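Local structure of enoyl-CoA hydratase/carnithine racemase (Thermus thermophilus JL-18, 6SL9) at the interface of chains A and B. The protein catalyses, as the crotonase-family isomerase PaaG, an isomerisation that forms oxepin-CoA in bacterial phenylacetic acid catabolism and tropodithietic acid metabolism. Residues are numbered along the deposited sequence; one frame, centred on the assembly and turned at random. Chains: chain A/B, Enoyl-CoA hydratase/carnithine racemase.

The interface of chains A and B. Residues chain A 77-78, 81-82, 85; chain B 224, 227-228, 231.
The ring of A:Tyr77 turns an edge to B:Gln231: the backbone O of B:Gln231 lies in the ring plane, 3.8 Å from CD2, while ring and side-chain amide stand 75° apart. On the flank, the guanidinium of A:Arg82 holds OE2 of A:Glu78 at its edge, in plane, in a salt bridge with NE at 2.9 Å that uses the anti lone pair of OE2; NH2 reaches the same oxygen from above the carboxylate plane. This probably steadies both extended chains beside the contact. The B:Gln231 chain, bent at chi2 (73°), instead offers its methylenes: CG meets CB of A:Tyr77, and CB lies 3.6 Å from the CD1 methyl of A:Leu81. The side chains of A:Asn85 and B:Leu224 pass each other in opposite directions, CG of the amide lying 3.8 Å from CB of the leucine. ND2 of A:Asn85 comes to 3.1 Å from the carbonyl O of B:Leu224, but the N-H points elsewhere, so this is a polar contact without a hydrogen bond. The amide OD1 is tied across the interface through water 1, which lies 2.8 Å from the carboxylate OE2 of B:Glu227. Between these ends the methyl of B:Ala228 packs against CB of A:Leu81; this small side chain probably lets the helices approach closely, the carbonyl O of B:Ala228 lying 3.3 Å from CA of A:Glu78. The patch joins helix 77-93 of chain A to helix 220-235 of chain B, one part of a subunit interface in the deposited three-chain assembly, consistent with the trimers common among crotonases.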
loop_
_atom_site.group_PDB
_atom_site.type_symbol
_atom_site.label_atom_id
_atom_site.label_comp_id
_atom_site.label_asym_id
_atom_site.label_seq_id
_atom_site.Cartn_x
_atom_site.Cartn_y
_atom_site.Cartn_z
ATOM N N TYR A 77 -8.766 -19.769 -20.615
ATOM C CA TYR A 77 -7.722 -19.338 -19.677
ATOM C C TYR A 77 -8.101 -19.620 -18.226
ATOM O O TYR A 77 -7.206 -19.749 -17.392
ATOM C CB TYR A 77 -7.347 -17.892 -19.900
ATOM C CG TYR A 77 -6.694 -17.721 -21.245
ATOM C CD1 TYR A 77 -5.969 -18.730 -21.876
ATOM C CD2 TYR A 77 -6.903 -16.592 -21.959
ATOM C CE1 TYR A 77 -5.396 -18.509 -23.113
ATOM C CE2 TYR A 77 -6.299 -16.314 -23.159
ATOM C CZ TYR A 77 -5.588 -17.304 -23.746
ATOM O OH TYR A 77 -5.057 -17.087 -24.970
ATOM N N GLU A 78 -9.406 -19.663 -17.912
ATOM C CA GLU A 78 -9.777 -20.019 -16.535
ATOM C C GLU A 78 -9.231 -21.404 -16.210
ATOM O O GLU A 78 -8.613 -21.594 -15.152
ATOM C CB GLU A 78 -11.272 -19.868 -16.247
ATOM C CG GLU A 78 -11.634 -20.249 -14.826
ATOM C CD GLU A 78 -13.099 -20.148 -14.476
ATOM O OE1 GLU A 78 -13.848 -19.499 -15.199
ATOM O OE2 GLU A 78 -13.443 -20.708 -13.375
ATOM N N LEU A 81 -5.253 -21.333 -15.990
ATOM C CA LEU A 81 -4.753 -20.691 -14.762
ATOM C C LEU A 81 -5.140 -21.472 -13.527
ATOM O O LEU A 81 -4.305 -21.610 -12.625
ATOM C CB LEU A 81 -5.187 -19.219 -14.718
ATOM C CG LEU A 81 -4.478 -18.303 -15.727
ATOM C CD1 LEU A 81 -5.207 -16.962 -15.767
ATOM C CD2 LEU A 81 -3.002 -18.099 -15.416
ATOM N N ARG A 82 -6.324 -22.083 -13.501
ATOM C CA ARG A 82 -6.643 -22.895 -12.326
ATOM C C ARG A 82 -5.639 -24.031 -12.214
ATOM O O ARG A 82 -5.251 -24.405 -11.095
ATOM C CB ARG A 82 -8.083 -23.435 -12.362
ATOM C CG ARG A 82 -9.080 -22.360 -11.970
ATOM C CD ARG A 82 -10.497 -22.956 -11.880
ATOM N NE ARG A 82 -11.509 -21.959 -11.590
ATOM C CZ ARG A 82 -11.728 -21.369 -10.401
ATOM N NH1 ARG A 82 -10.999 -21.706 -9.352
ATOM N NH2 ARG A 82 -12.682 -20.439 -10.288
ATOM N N ASN A 85 -1.959 -22.276 -11.391
ATOM C CA ASN A 85 -1.849 -21.296 -10.276
ATOM C C ASN A 85 -1.109 -21.930 -9.108
ATOM O O ASN A 85 -0.549 -21.200 -8.308
ATOM C CB ASN A 85 -3.214 -20.699 -9.880
ATOM C CG ASN A 85 -3.677 -19.533 -10.718
ATOM O OD1 ASN A 85 -2.875 -18.853 -11.346
ATOM N ND2 ASN A 85 -4.977 -19.242 -10.687
ATOM N N LEU B 224 -5.723 -15.267 -7.068
ATOM C CA LEU B 224 -5.416 -16.166 -8.176
ATOM C C LEU B 224 -6.692 -16.686 -8.826
ATOM O O LEU B 224 -6.768 -16.821 -10.046
ATOM C CB LEU B 224 -4.494 -17.278 -7.715
ATOM C CG LEU B 224 -3.073 -16.860 -7.356
ATOM C CD1 LEU B 224 -2.326 -18.040 -6.726
ATOM C CD2 LEU B 224 -2.328 -16.231 -8.532
ATOM N N GLU B 227 -8.249 -13.848 -10.812
ATOM C CA GLU B 227 -7.468 -13.700 -12.050
ATOM C C GLU B 227 -7.867 -14.761 -13.076
ATOM O O GLU B 227 -8.044 -14.469 -14.267
ATOM C CB GLU B 227 -5.982 -13.754 -11.755
ATOM C CG GLU B 227 -5.377 -12.538 -11.092
ATOM C CD GLU B 227 -3.901 -12.638 -10.721
ATOM O OE1 GLU B 227 -3.284 -11.629 -10.271
ATOM O OE2 GLU B 227 -3.367 -13.773 -10.861
ATOM N N ALA B 228 -8.017 -15.991 -12.629
ATOM C CA ALA B 228 -8.393 -17.089 -13.554
ATOM C C ALA B 228 -9.765 -16.793 -14.176
ATOM O O ALA B 228 -9.938 -16.948 -15.376
ATOM C CB ALA B 228 -8.358 -18.424 -12.832
ATOM N N GLN B 231 -9.473 -13.578 -16.473
ATOM C CA GLN B 231 -8.695 -13.883 -17.680
ATOM C C GLN B 231 -9.482 -14.817 -18.594
ATOM O O GLN B 231 -9.359 -14.690 -19.833
ATOM C CB GLN B 231 -7.358 -14.508 -17.337
ATOM C CG GLN B 231 -6.347 -14.534 -18.477
ATOM C CD GLN B 231 -5.807 -13.136 -18.723
ATOM O OE1 GLN B 231 -6.540 -12.209 -19.146
ATOM N NE2 GLN B 231 -4.552 -12.964 -18.335
HETATM O O HOH W 1 -3.413 -16.186 -12.302
#